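Local atomic coordinates of methyltransferase (Streptomyces regensis, PDB entry 5N5D), a protein that binds S-adenosylmethionine and acts as an O-methyltransferase in the biosynthesis of the pyrrolobenzodiazepine tomaymycin. Residues Val140-Asn145 with Val166-Val171; Arg64-Gly69 with Val90-Glu95; Glu8-Val13 with Gln209-Lys214; Gly120-Ile125 with Pro150-Trp155. All coordinates share one frame; numbering follows the deposited sequence. Where two conformers were deposited one is given.

Contact 1: Val140-Asn145 with Val166-Val171; sequences VFVDAN and VVVDNV. With SAM (S-adenosylmethionine), chain H.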
# COMPACT_ATOMS: atom_id res chain seq x y z
N VAL A 140 -6.86 6.80 -9.86
CA VAL A 140 -5.97 7.20 -10.94
C VAL A 140 -4.60 6.58 -10.69
O VAL A 140 -4.05 6.72 -9.59
CB VAL A 140 -5.83 8.73 -11.04
CG1 VAL A 140 -4.98 9.11 -12.23
CG2 VAL A 140 -7.20 9.38 -11.13
N PHE A 141 -4.05 5.91 -11.69
CA PHE A 141 -2.69 5.38 -11.65
C PHE A 141 -1.85 6.15 -12.66
O PHE A 141 -2.13 6.12 -13.86
CB PHE A 141 -2.68 3.88 -11.95
CG PHE A 141 -1.30 3.25 -11.90
CD1 PHE A 141 -0.41 3.56 -10.87
CD2 PHE A 141 -0.90 2.35 -12.87
CE1 PHE A 141 0.85 2.97 -10.83
CE2 PHE A 141 0.34 1.76 -12.83
CZ PHE A 141 1.22 2.07 -11.80
N VAL A 142 -0.83 6.84 -12.16
CA VAL A 142 0.05 7.67 -12.97
C VAL A 142 1.37 6.93 -13.09
O VAL A 142 2.10 6.76 -12.11
CB VAL A 142 0.25 9.06 -12.35
CG1 VAL A 142 1.10 9.94 -13.27
CG2 VAL A 142 -1.09 9.70 -12.03
N ASP A 143 1.69 6.50 -14.31
CA ASP A 143 2.88 5.69 -14.56
C ASP A 143 3.33 5.93 -16.00
O ASP A 143 3.46 5.00 -16.79
CB ASP A 143 2.58 4.21 -14.30
CG ASP A 143 3.82 3.34 -14.38
OD1 ASP A 143 4.95 3.86 -14.21
OD2 ASP A 143 3.66 2.12 -14.60
N ALA A 144 3.59 7.18 -16.34
CA ALA A 144 4.07 7.51 -17.67
C ALA A 144 5.40 8.25 -17.55
O ALA A 144 6.31 7.78 -16.85
CB ALA A 144 3.03 8.32 -18.44
N ASN A 145 5.54 9.39 -18.21
CA ASN A 145 6.76 10.17 -18.13
C ASN A 145 6.76 11.02 -16.86
O ASN A 145 5.72 11.52 -16.43
CB ASN A 145 6.91 11.04 -19.37
CG ASN A 145 5.73 11.97 -19.57
OD1 ASN A 145 4.58 11.55 -19.50
ND2 ASN A 145 6.03 13.24 -19.81
N VAL A 166 -5.18 8.22 -5.72
CA VAL A 166 -4.22 8.49 -6.77
C VAL A 166 -2.92 7.79 -6.39
O VAL A 166 -2.41 8.02 -5.29
CB VAL A 166 -4.00 9.99 -6.98
CG1 VAL A 166 -3.03 10.24 -8.11
CG2 VAL A 166 -5.32 10.68 -7.24
N VAL A 167 -2.42 6.93 -7.26
CA VAL A 167 -1.13 6.27 -7.07
C VAL A 167 -0.20 6.76 -8.17
O VAL A 167 -0.55 6.69 -9.35
CB VAL A 167 -1.26 4.73 -7.10
CG1 VAL A 167 0.13 4.08 -7.08
CG2 VAL A 167 -2.10 4.24 -5.92
N VAL A 168 0.97 7.25 -7.77
CA VAL A 168 2.00 7.69 -8.70
C VAL A 168 3.20 6.78 -8.52
O VAL A 168 3.75 6.68 -7.42
CB VAL A 168 2.39 9.16 -8.48
CG1 VAL A 168 3.47 9.58 -9.48
CG2 VAL A 168 1.16 10.05 -8.57
N ASP A 169 3.60 6.09 -9.59
CA ASP A 169 4.72 5.17 -9.54
C ASP A 169 6.05 5.88 -9.80
O ASP A 169 6.10 6.95 -10.40
CB ASP A 169 4.54 4.03 -10.56
CG ASP A 169 5.27 2.75 -10.15
OD1 ASP A 169 5.80 2.70 -9.02
OD2 ASP A 169 5.30 1.79 -10.96
N ASN A 170 7.12 5.25 -9.30
CA ASN A 170 8.50 5.58 -9.65
C ASN A 170 8.90 6.99 -9.20
O ASN A 170 9.48 7.77 -9.96
CB ASN A 170 8.73 5.39 -11.15
CG ASN A 170 8.34 4.00 -11.63
OD1 ASN A 170 7.59 3.85 -12.60
ND2 ASN A 170 8.84 2.97 -10.94
N VAL A 171 8.65 7.29 -7.92
CA VAL A 171 8.86 8.63 -7.38
C VAL A 171 10.20 8.77 -6.66
O VAL A 171 10.46 9.82 -6.07
CB VAL A 171 7.71 9.05 -6.45
CG1 VAL A 171 6.40 9.12 -7.20
CG2 VAL A 171 7.62 8.12 -5.23
N SAM H . 1.83 0.99 -16.38
CA SAM H . 2.59 -0.01 -17.16
C SAM H . 2.69 -1.35 -16.36
O SAM H . 2.95 -1.27 -15.14
OXT SAM H . 2.50 -2.41 -16.99
CB SAM H . 4.01 0.52 -17.48
CG SAM H . 3.98 1.93 -18.04
SD SAM H . 5.66 2.36 -18.56
CE SAM H . 6.42 2.64 -17.01
C5' SAM H . 5.48 4.10 -19.10
C4' SAM H . 4.66 4.24 -20.36
O4' SAM H . 4.26 5.61 -20.56
C3' SAM H . 5.38 3.80 -21.65
O3' SAM H . 4.60 2.81 -22.31
C2' SAM H . 5.52 5.11 -22.45
O2' SAM H . 5.42 4.91 -23.85
C1' SAM H . 4.32 5.90 -21.94
N9 SAM H . 4.42 7.34 -22.10
C8 SAM H . 5.53 8.12 -21.94
N7 SAM H . 5.31 9.41 -22.10
C5 SAM H . 3.95 9.47 -22.38
C6 SAM H . 3.08 10.56 -22.62
N6 SAM H . 3.48 11.83 -22.62
N1 SAM H . 1.78 10.28 -22.85
C2 SAM H . 1.38 9.00 -22.84
N3 SAM H . 2.11 7.90 -22.62
C4 SAM H . 3.39 8.21 -22.39
O HOH W 1 5.21 8.13 -12.90
O HOH W 2 5.73 0.75 -13.60
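V140 pairs with V166 in a parallel ladder, and its carbonyl O takes the N-H of V167 at 2.9 Å. Both valines turn to the face that V142 and V168 also occupy, where A156 of helix 149-158 touches them; branched, purely apolar residues suit a strand buried on both sides. F141 points to the other face, where L53 of helix 47-60 touches it. Its CG stands anti to the backbone N (chi1 -179°), which carries the ring along the strand until CD1 lies 3.9 Å from CG1 of V167 and CE1 3.8 Å from CB of D169. An alanine here would probably open a gap beside V167 and L53 and leave the methylene of D169 without its aromatic neighbour. The backbone continues the ladder at V142, whose N-H meets O of V167 at 2.8 Å and whose O receives the N-H of D169. Helix 149-158 connects these two neighbouring parallel strands, a beta-alpha-beta crossover of the Rossmann-like fold, and the carboxyl ends of such parallel strands form the cofactor site. V142 CB rests alongside V168, 4.0 Å from its CG2. Past the strand, OD2 of D143 accepts a hydrogen bond from the amino N of S-adenosylmethionine at 2.8 Å, and a water lies within hydrogen-bonding distance of this oxygen and of OD2 of D169. OD1 of D143 lies 3.1 Å from OD1 of N170, two acceptors without a bond between them; ND2 of N170 bonds D217. N145 sets OD1 3.3 Å from N6 of the adenine and bonds Y152 through that oxygen.

Contact 2: Arg64-Gly69 with Val90-Glu95; sequences RILEIG and VTIEWE. With SAM (S-adenosylmethionine), chain H.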
# COMPACT_ATOMS: atom_id res chain seq x y z
N ARG A 64 -14.69 3.42 -11.79
CA ARG A 64 -14.02 4.05 -12.92
C ARG A 64 -12.57 4.30 -12.54
O ARG A 64 -12.30 4.92 -11.51
CB ARG A 64 -14.69 5.36 -13.32
CG ARG A 64 -16.12 5.22 -13.82
CD ARG A 64 -16.58 6.50 -14.51
NE ARG A 64 -18.03 6.58 -14.66
CZ ARG A 64 -18.72 5.94 -15.59
NH1 ARG A 64 -18.11 5.16 -16.48
NH2 ARG A 64 -20.04 6.08 -15.65
N ILE A 65 -11.65 3.82 -13.36
CA ILE A 65 -10.22 3.95 -13.11
C ILE A 65 -9.57 4.61 -14.31
O ILE A 65 -9.88 4.27 -15.46
CB ILE A 65 -9.58 2.57 -12.83
CG1 ILE A 65 -10.26 1.90 -11.63
CG2 ILE A 65 -8.08 2.73 -12.60
CD1 ILE A 65 -9.77 0.49 -11.36
N LEU A 66 -8.65 5.54 -14.05
CA LEU A 66 -7.85 6.19 -15.07
C LEU A 66 -6.40 5.75 -14.92
O LEU A 66 -5.85 5.81 -13.82
CB LEU A 66 -7.96 7.71 -14.96
CG LEU A 66 -7.02 8.54 -15.83
CD1 LEU A 66 -7.28 8.31 -17.32
CD2 LEU A 66 -7.14 10.01 -15.48
N GLU A 67 -5.79 5.31 -16.02
CA GLU A 67 -4.39 4.92 -16.05
C GLU A 67 -3.65 5.74 -17.08
O GLU A 67 -4.08 5.82 -18.24
CB GLU A 67 -4.24 3.43 -16.37
CG GLU A 67 -2.81 2.96 -16.56
CD GLU A 67 -2.73 1.47 -16.81
OE1 GLU A 67 -3.24 1.02 -17.86
OE2 GLU A 67 -2.17 0.76 -15.95
N ILE A 68 -2.54 6.34 -16.67
CA ILE A 68 -1.70 7.13 -17.56
C ILE A 68 -0.42 6.33 -17.76
O ILE A 68 0.42 6.25 -16.86
CB ILE A 68 -1.41 8.52 -16.98
CG1 ILE A 68 -2.73 9.23 -16.66
CG2 ILE A 68 -0.58 9.34 -17.96
CD1 ILE A 68 -2.58 10.51 -15.87
N GLY A 69 -0.30 5.69 -18.93
CA GLY A 69 0.85 4.85 -19.23
C GLY A 69 0.54 3.37 -19.34
O GLY A 69 0.92 2.60 -18.46
N VAL A 90 -10.03 3.57 -18.17
CA VAL A 90 -9.59 4.43 -19.26
C VAL A 90 -8.08 4.49 -19.17
O VAL A 90 -7.54 4.90 -18.13
CB VAL A 90 -10.22 5.83 -19.16
CG1 VAL A 90 -9.76 6.72 -20.30
CG2 VAL A 90 -11.74 5.73 -19.15
N THR A 91 -7.38 4.08 -20.22
CA THR A 91 -5.93 4.04 -20.17
C THR A 91 -5.34 4.73 -21.40
O THR A 91 -5.90 4.67 -22.50
CB THR A 91 -5.41 2.59 -20.04
OG1 THR A 91 -4.00 2.61 -19.85
CG2 THR A 91 -5.80 1.74 -21.25
N ILE A 92 -4.21 5.40 -21.18
CA ILE A 92 -3.58 6.27 -22.17
C ILE A 92 -2.16 5.80 -22.43
O ILE A 92 -1.39 5.56 -21.50
CB ILE A 92 -3.54 7.74 -21.69
CG1 ILE A 92 -4.93 8.23 -21.32
CG2 ILE A 92 -2.91 8.62 -22.78
CD1 ILE A 92 -4.94 9.60 -20.65
N GLU A 93 -1.78 5.76 -23.71
CA GLU A 93 -0.44 5.35 -24.13
C GLU A 93 -0.01 6.13 -25.36
O GLU A 93 -0.77 6.22 -26.33
CB GLU A 93 -0.40 3.84 -24.41
CG GLU A 93 0.89 3.35 -25.06
CD GLU A 93 2.11 3.70 -24.25
OE1 GLU A 93 2.09 3.47 -23.02
OE2 GLU A 93 3.08 4.22 -24.83
N TRP A 94 1.21 6.67 -25.33
CA TRP A 94 1.73 7.48 -26.42
C TRP A 94 2.15 6.65 -27.63
O TRP A 94 1.98 7.11 -28.77
CB TRP A 94 2.91 8.31 -25.89
CG TRP A 94 3.84 8.87 -26.93
CD1 TRP A 94 5.13 8.49 -27.16
CD2 TRP A 94 3.55 9.92 -27.86
NE1 TRP A 94 5.67 9.23 -28.18
CE2 TRP A 94 4.72 10.12 -28.63
CE3 TRP A 94 2.43 10.70 -28.13
CZ2 TRP A 94 4.79 11.07 -29.64
CZ3 TRP A 94 2.50 11.64 -29.14
CH2 TRP A 94 3.67 11.82 -29.88
N GLU A 95 2.67 5.45 -27.43
CA GLU A 95 3.20 4.63 -28.52
C GLU A 95 2.11 3.68 -29.01
O GLU A 95 1.66 2.80 -28.27
CB GLU A 95 4.43 3.86 -28.05
CG GLU A 95 5.24 3.21 -29.15
CD GLU A 95 5.88 4.22 -30.08
OE1 GLU A 95 5.50 4.27 -31.27
OE2 GLU A 95 6.76 4.98 -29.61
N SAM H . 1.83 0.99 -16.38
CA SAM H . 2.59 -0.01 -17.16
C SAM H . 2.69 -1.35 -16.36
O SAM H . 2.95 -1.27 -15.14
OXT SAM H . 2.50 -2.41 -16.99
CB SAM H . 4.01 0.52 -17.48
CG SAM H . 3.98 1.93 -18.04
SD SAM H . 5.66 2.36 -18.56
CE SAM H . 6.42 2.64 -17.01
C5' SAM H . 5.48 4.10 -19.10
C4' SAM H . 4.66 4.24 -20.36
O4' SAM H . 4.26 5.61 -20.56
C3' SAM H . 5.38 3.80 -21.65
O3' SAM H . 4.60 2.81 -22.31
C2' SAM H . 5.52 5.11 -22.45
O2' SAM H . 5.42 4.91 -23.85
C1' SAM H . 4.32 5.90 -21.94
N9 SAM H . 4.42 7.34 -22.10
C8 SAM H . 5.53 8.12 -21.94
N7 SAM H . 5.31 9.41 -22.10
C5 SAM H . 3.95 9.47 -22.38
C6 SAM H . 3.08 10.56 -22.62
N6 SAM H . 3.48 11.83 -22.62
N1 SAM H . 1.78 10.28 -22.85
C2 SAM H . 1.38 9.00 -22.84
N3 SAM H . 2.11 7.90 -22.62
C4 SAM H . 3.39 8.21 -22.39
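OE1 of E67 is gripped by two hydroxyls, that of T91 across the contact and that of S76 from helix 74-80. T91 donates from OG1 at 2.7 Å to the anti lone pair of this oxygen. Its OG1 stands anti to the backbone N (chi1 -174°), which turns the hydroxyl along the extended side chain of E67; threonine suits a strand and supplies a hydroxyl, here also bonded to T70. The other carboxylate oxygen of E67 meets S75, which itself binds the cofactor. On the reverse face CD1 of L66 lies 4.2 Å from CG1 of V90 and 4.3 Å from CD1 of I92. The backbones run parallel, and the last rung is the N-H of G69 on O of I92 at 2.8 Å. G69 has backbone angles (phi 112°, psi 73°) at which any CB would jam against the preceding carbonyl, and its own O accepts the cofactor's amino N at 2.8 Å. E93 bends at chi2 to hold the ribose, OE2 taking O2' at 2.6 Å and OE1 taking O3' at 2.7 Å. A glycine after the first strand and an acid ending the second, gripping both ribose hydroxyls, are hallmarks of the S-adenosylmethionine site in Rossmann-like methyltransferases.

Contact 3: Glu8-Val13 with Gln209-Lys214; sequences ERWNSV and QTVGTK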
# COMPACT_ATOMS: atom_id res chain seq x y z
N GLU A 8 19.82 -10.21 -6.24
CA GLU A 8 19.39 -11.60 -6.16
C GLU A 8 18.61 -11.87 -4.87
O GLU A 8 17.64 -12.64 -4.87
CB GLU A 8 20.60 -12.53 -6.29
CG GLU A 8 21.22 -12.50 -7.68
CD GLU A 8 22.46 -13.35 -7.81
OE1 GLU A 8 23.23 -13.48 -6.83
OE2 GLU A 8 22.69 -13.90 -8.92
N ARG A 9 19.02 -11.25 -3.76
CA ARG A 9 18.28 -11.40 -2.51
C ARG A 9 16.90 -10.79 -2.62
O ARG A 9 15.90 -11.41 -2.24
CB ARG A 9 19.06 -10.77 -1.36
CG ARG A 9 20.42 -11.40 -1.12
CD ARG A 9 21.00 -11.02 0.24
NE ARG A 9 21.23 -9.58 0.35
CZ ARG A 9 22.36 -8.96 0.03
NH1 ARG A 9 23.39 -9.65 -0.45
NH2 ARG A 9 22.45 -7.65 0.17
N TRP A 10 16.81 -9.55 -3.13
CA TRP A 10 15.51 -8.93 -3.32
C TRP A 10 14.63 -9.76 -4.24
O TRP A 10 13.43 -9.91 -4.00
CB TRP A 10 15.68 -7.53 -3.90
CG TRP A 10 16.36 -6.56 -2.99
CD1 TRP A 10 16.57 -6.70 -1.64
CD2 TRP A 10 16.90 -5.29 -3.35
NE1 TRP A 10 17.23 -5.60 -1.15
CE2 TRP A 10 17.44 -4.72 -2.18
CE3 TRP A 10 16.99 -4.58 -4.55
CZ2 TRP A 10 18.06 -3.47 -2.18
CZ3 TRP A 10 17.61 -3.35 -4.55
CH2 TRP A 10 18.13 -2.80 -3.37
N ASN A 11 15.21 -10.30 -5.32
CA ASN A 11 14.46 -11.19 -6.21
C ASN A 11 13.94 -12.40 -5.46
O ASN A 11 12.77 -12.78 -5.60
CB ASN A 11 15.32 -11.66 -7.38
CG ASN A 11 15.69 -10.55 -8.34
OD1 ASN A 11 15.15 -9.45 -8.28
ND2 ASN A 11 16.64 -10.85 -9.23
N SER A 12 14.81 -13.04 -4.67
CA SER A 12 14.44 -14.29 -4.01
C SER A 12 13.25 -14.09 -3.08
O SER A 12 12.34 -14.92 -3.03
CB SER A 12 15.64 -14.85 -3.24
OG SER A 12 15.28 -15.99 -2.48
N VAL A 13 13.25 -12.99 -2.33
CA VAL A 13 12.12 -12.71 -1.44
C VAL A 13 10.86 -12.41 -2.25
O VAL A 13 9.77 -12.89 -1.92
CB VAL A 13 12.49 -11.55 -0.50
CG1 VAL A 13 11.29 -11.10 0.31
CG2 VAL A 13 13.63 -11.97 0.41
N GLN A 209 9.04 3.74 -0.04
CA GLN A 209 10.16 3.18 -0.78
C GLN A 209 10.08 1.66 -0.77
O GLN A 209 9.81 1.05 0.27
CB GLN A 209 11.49 3.63 -0.18
CG GLN A 209 11.69 5.13 -0.01
CD GLN A 209 13.01 5.44 0.72
OE1 GLN A 209 14.10 5.23 0.19
NE2 GLN A 209 12.90 5.94 1.95
N THR A 210 10.33 1.04 -1.92
CA THR A 210 10.22 -0.40 -2.07
C THR A 210 11.46 -0.97 -2.74
O THR A 210 12.20 -0.27 -3.43
CB THR A 210 8.98 -0.80 -2.89
OG1 THR A 210 9.11 -0.31 -4.23
CG2 THR A 210 7.71 -0.24 -2.27
N VAL A 211 11.67 -2.27 -2.54
CA VAL A 211 12.64 -3.04 -3.30
C VAL A 211 11.97 -4.34 -3.71
O VAL A 211 10.84 -4.64 -3.30
CB VAL A 211 13.95 -3.32 -2.51
CG1 VAL A 211 14.64 -2.01 -2.15
CG2 VAL A 211 13.68 -4.18 -1.27
N GLY A 212 12.66 -5.11 -4.53
CA GLY A 212 12.10 -6.29 -5.15
C GLY A 212 12.67 -6.45 -6.55
O GLY A 212 13.72 -5.91 -6.86
N THR A 213 11.94 -7.20 -7.38
CA THR A 213 12.42 -7.50 -8.72
C THR A 213 12.62 -6.26 -9.58
O THR A 213 13.32 -6.33 -10.60
CB THR A 213 11.47 -8.46 -9.43
OG1 THR A 213 10.17 -7.86 -9.53
CG2 THR A 213 11.37 -9.78 -8.68
N LYS A 214 12.02 -5.12 -9.22
CA LYS A 214 12.20 -3.88 -9.97
C LYS A 214 13.38 -3.07 -9.46
O LYS A 214 13.68 -2.01 -10.03
CB LYS A 214 10.93 -3.03 -9.91
CG LYS A 214 9.68 -3.74 -10.43
CD LYS A 214 9.78 -4.09 -11.90
CE LYS A 214 9.72 -2.85 -12.79
NZ LYS A 214 9.60 -3.19 -14.23
O HOH W 3 15.08 -8.38 -11.35
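The N-terminal helix 6-21 meets strand 203-211, the outermost of this chain's sheet, where W10 lies against V211. The valine sits over one face of the indole: CG2 stands 3.7 Å from the centroid of the five-membered ring and only 4° off its normal, a CH-pi contact. CB lies 3.6 Å from CD2 at the ring fusion, while CG1 covers the six-membered ring, 3.7 Å from CZ2. With CG1 anti to its carbonyl carbon, V211 spreads its two methyls over the two rings, and the broad flat surface of a tryptophan suits such a forked partner. An alanine in place of W10 would probably take the indole from both methyls of V211 and open a gap between helix and strand. This corner belongs to the dimer interface: Q209, T210 and V211 pair antiparallel with a strand of the second subunit, so the sheet runs on between chains, and W10 also meets Y216 of that subunit ring to ring. G212 follows V211 with backbone angles (phi 145°, psi -159°) that would jam a CB against the carbonyl before it. One residue on from W10, N11 sets OD1 3.4 Å from CA of T213, and the same oxygen accepts from Q7. A water bridges the two segments by donating to OD1 of N11 at 3.3 Å and to O of T213 at 2.8 Å.

Contact 4: Gly120-Ile125 with Pro150-Trp155; sequences GRALDI and PEYFTW. With SAM (S-adenosylmethionine), chain H.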
# COMPACT_ATOMS: atom_id res chain seq x y z
N GLY A 120 -1.99 8.51 -27.66
CA GLY A 120 -1.52 9.87 -27.86
C GLY A 120 -0.85 10.40 -26.61
O GLY A 120 -0.66 9.70 -25.62
N ARG A 121 -0.48 11.68 -26.69
CA ARG A 121 0.13 12.37 -25.56
C ARG A 121 -0.90 12.56 -24.46
O ARG A 121 -1.98 13.11 -24.70
CB ARG A 121 0.69 13.72 -25.99
CG ARG A 121 2.19 13.78 -26.20
CD ARG A 121 2.61 15.19 -26.56
NE ARG A 121 2.26 16.13 -25.49
CZ ARG A 121 1.84 17.38 -25.68
NH1 ARG A 121 1.70 17.87 -26.90
NH2 ARG A 121 1.55 18.14 -24.63
N ALA A 122 -0.56 12.13 -23.24
CA ALA A 122 -1.54 12.16 -22.16
C ALA A 122 -2.07 13.57 -21.91
O ALA A 122 -3.27 13.75 -21.67
CB ALA A 122 -0.93 11.59 -20.88
N LEU A 123 -1.21 14.59 -21.97
CA LEU A 123 -1.69 15.94 -21.71
C LEU A 123 -2.63 16.44 -22.80
O LEU A 123 -3.40 17.38 -22.56
CB LEU A 123 -0.52 16.91 -21.53
CG LEU A 123 0.28 16.77 -20.23
CD1 LEU A 123 1.38 17.82 -20.16
CD2 LEU A 123 -0.60 16.85 -18.98
N ASP A 124 -2.59 15.84 -23.99
CA ASP A 124 -3.57 16.15 -25.02
C ASP A 124 -4.87 15.39 -24.80
O ASP A 124 -5.95 15.92 -25.09
CB ASP A 124 -3.01 15.80 -26.41
CG ASP A 124 -1.84 16.67 -26.82
OD1 ASP A 124 -1.73 17.80 -26.32
OD2 ASP A 124 -1.04 16.22 -27.67
N ILE A 125 -4.79 14.17 -24.26
CA ILE A 125 -5.98 13.33 -24.14
C ILE A 125 -6.76 13.67 -22.87
O ILE A 125 -7.99 13.68 -22.89
CB ILE A 125 -5.56 11.85 -24.17
CG1 ILE A 125 -5.08 11.49 -25.57
CG2 ILE A 125 -6.71 10.94 -23.74
CD1 ILE A 125 -4.11 10.34 -25.61
N PRO A 150 3.43 16.60 -12.20
CA PRO A 150 2.62 17.67 -11.59
C PRO A 150 1.33 17.94 -12.35
O PRO A 150 0.26 18.10 -11.74
CB PRO A 150 3.56 18.88 -11.60
CG PRO A 150 4.92 18.28 -11.57
CD PRO A 150 4.82 17.04 -12.41
N GLU A 151 1.41 18.00 -13.69
CA GLU A 151 0.25 18.24 -14.52
C GLU A 151 -0.69 17.04 -14.53
O GLU A 151 -1.92 17.19 -14.58
CB GLU A 151 0.71 18.58 -15.94
CG GLU A 151 1.38 19.95 -16.08
CD GLU A 151 2.82 20.01 -15.54
OE1 GLU A 151 3.49 18.96 -15.39
OE2 GLU A 151 3.30 21.14 -15.29
N TYR A 152 -0.13 15.83 -14.48
CA TYR A 152 -0.98 14.65 -14.37
C TYR A 152 -1.73 14.65 -13.04
O TYR A 152 -2.90 14.25 -12.98
CB TYR A 152 -0.15 13.37 -14.49
CG TYR A 152 0.49 13.16 -15.85
CD1 TYR A 152 -0.09 13.67 -17.01
CD2 TYR A 152 1.68 12.45 -15.98
CE1 TYR A 152 0.49 13.49 -18.24
CE2 TYR A 152 2.26 12.25 -17.23
CZ TYR A 152 1.66 12.78 -18.35
OH TYR A 152 2.21 12.62 -19.60
N PHE A 153 -1.07 15.07 -11.97
CA PHE A 153 -1.74 15.17 -10.67
C PHE A 153 -2.86 16.21 -10.71
O PHE A 153 -3.97 15.96 -10.23
CB PHE A 153 -0.70 15.51 -9.60
CG PHE A 153 -1.28 15.73 -8.23
CD1 PHE A 153 -2.06 14.76 -7.62
CD2 PHE A 153 -1.01 16.90 -7.55
CE1 PHE A 153 -2.57 14.98 -6.35
CE2 PHE A 153 -1.53 17.12 -6.28
CZ PHE A 153 -2.31 16.15 -5.69
N THR A 154 -2.59 17.38 -11.30
CA THR A 154 -3.64 18.38 -11.46
C THR A 154 -4.84 17.79 -12.18
O THR A 154 -5.99 18.00 -11.77
CB THR A 154 -3.11 19.60 -12.23
OG1 THR A 154 -2.05 20.21 -11.49
CG2 THR A 154 -4.22 20.61 -12.47
N TRP A 155 -4.59 17.04 -13.26
CA TRP A 155 -5.69 16.43 -14.00
C TRP A 155 -6.37 15.33 -13.19
O TRP A 155 -7.60 15.18 -13.26
CB TRP A 155 -5.18 15.87 -15.33
CG TRP A 155 -5.21 16.88 -16.43
CD1 TRP A 155 -4.14 17.38 -17.12
CD2 TRP A 155 -6.37 17.54 -16.95
NE1 TRP A 155 -4.58 18.30 -18.05
CE2 TRP A 155 -5.94 18.42 -17.96
CE3 TRP A 155 -7.74 17.46 -16.66
CZ2 TRP A 155 -6.82 19.22 -18.68
CZ3 TRP A 155 -8.61 18.26 -17.37
CH2 TRP A 155 -8.15 19.13 -18.36
N SAM H . 1.83 0.99 -16.38
CA SAM H . 2.59 -0.01 -17.16
C SAM H . 2.69 -1.35 -16.36
O SAM H . 2.95 -1.27 -15.14
OXT SAM H . 2.50 -2.41 -16.99
CB SAM H . 4.01 0.52 -17.48
CG SAM H . 3.98 1.93 -18.04
SD SAM H . 5.66 2.36 -18.56
CE SAM H . 6.42 2.64 -17.01
C5' SAM H . 5.48 4.10 -19.10
C4' SAM H . 4.66 4.24 -20.36
O4' SAM H . 4.26 5.61 -20.56
C3' SAM H . 5.38 3.80 -21.65
O3' SAM H . 4.60 2.81 -22.31
C2' SAM H . 5.52 5.11 -22.45
O2' SAM H . 5.42 4.91 -23.85
C1' SAM H . 4.32 5.90 -21.94
N9 SAM H . 4.42 7.34 -22.10
C8 SAM H . 5.53 8.12 -21.94
N7 SAM H . 5.31 9.41 -22.10
C5 SAM H . 3.95 9.47 -22.38
C6 SAM H . 3.08 10.56 -22.62
N6 SAM H . 3.48 11.83 -22.62
N1 SAM H . 1.78 10.28 -22.85
C2 SAM H . 1.38 9.00 -22.84
N3 SAM H . 2.11 7.90 -22.62
C4 SAM H . 3.39 8.21 -22.39
O HOH W 4 1.78 14.16 -21.97
O HOH W 5 -3.41 19.34 -20.49
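L123 reaches from helix 122-125 to E151, Y152 and W155 on helix 149-158. From CB, with CG anti to the carbonyl carbon (chi1 -72°), the chain brings CG to 3.8 Å from CE1 of Y152. The branch CD2 then does most of the touching: it lies 3.6 Å from that same CE1, 3.7 Å from CB of E151, and 4.0 Å from CD1 of W155, which it meets at the edge of the indole. A leucine suits this place because one branched tip can touch three residues on a single helical turn. A122, small enough to let the tyrosine close in, sets its CB 3.5 Å from OH of Y152. Its N-H donates to N1 of the adenine at 3.0 Å, while a water joins N of L123, OH of Y152 and N6 of the cofactor. That hydroxyl is also bonded to N145. A second water spans the contact from O of L123 to NE1 of W155. The short helix 122-125 follows strand 115-119 and rests against helix 149-158, with A122 touching I68 and I92 of strands 64-68 and 88-93, and Y152 also touching I68.

Contacts 1, 2 and 3 all reach one seven-stranded mixed sheet, while contact 4 joins two helices beside it. Along the chain contact 2 closes before contacts 1 and 4 begin; those two alternate their segments, and contact 3 encloses them all by bringing the N-terminal helix to strand 203-211. Strands 64-68 and 139-142 are neighbours, tying contacts 1 and 2 together with their centres 11 Å apart; the centre of contact 4 lies 10 to 11 Å from theirs. These three share the bound S-adenosylmethionine, so neighbouring strand ends and a short helix build one pocket. Contact 3, 20 to 31 Å from the others between centres, lies at the dimer interface.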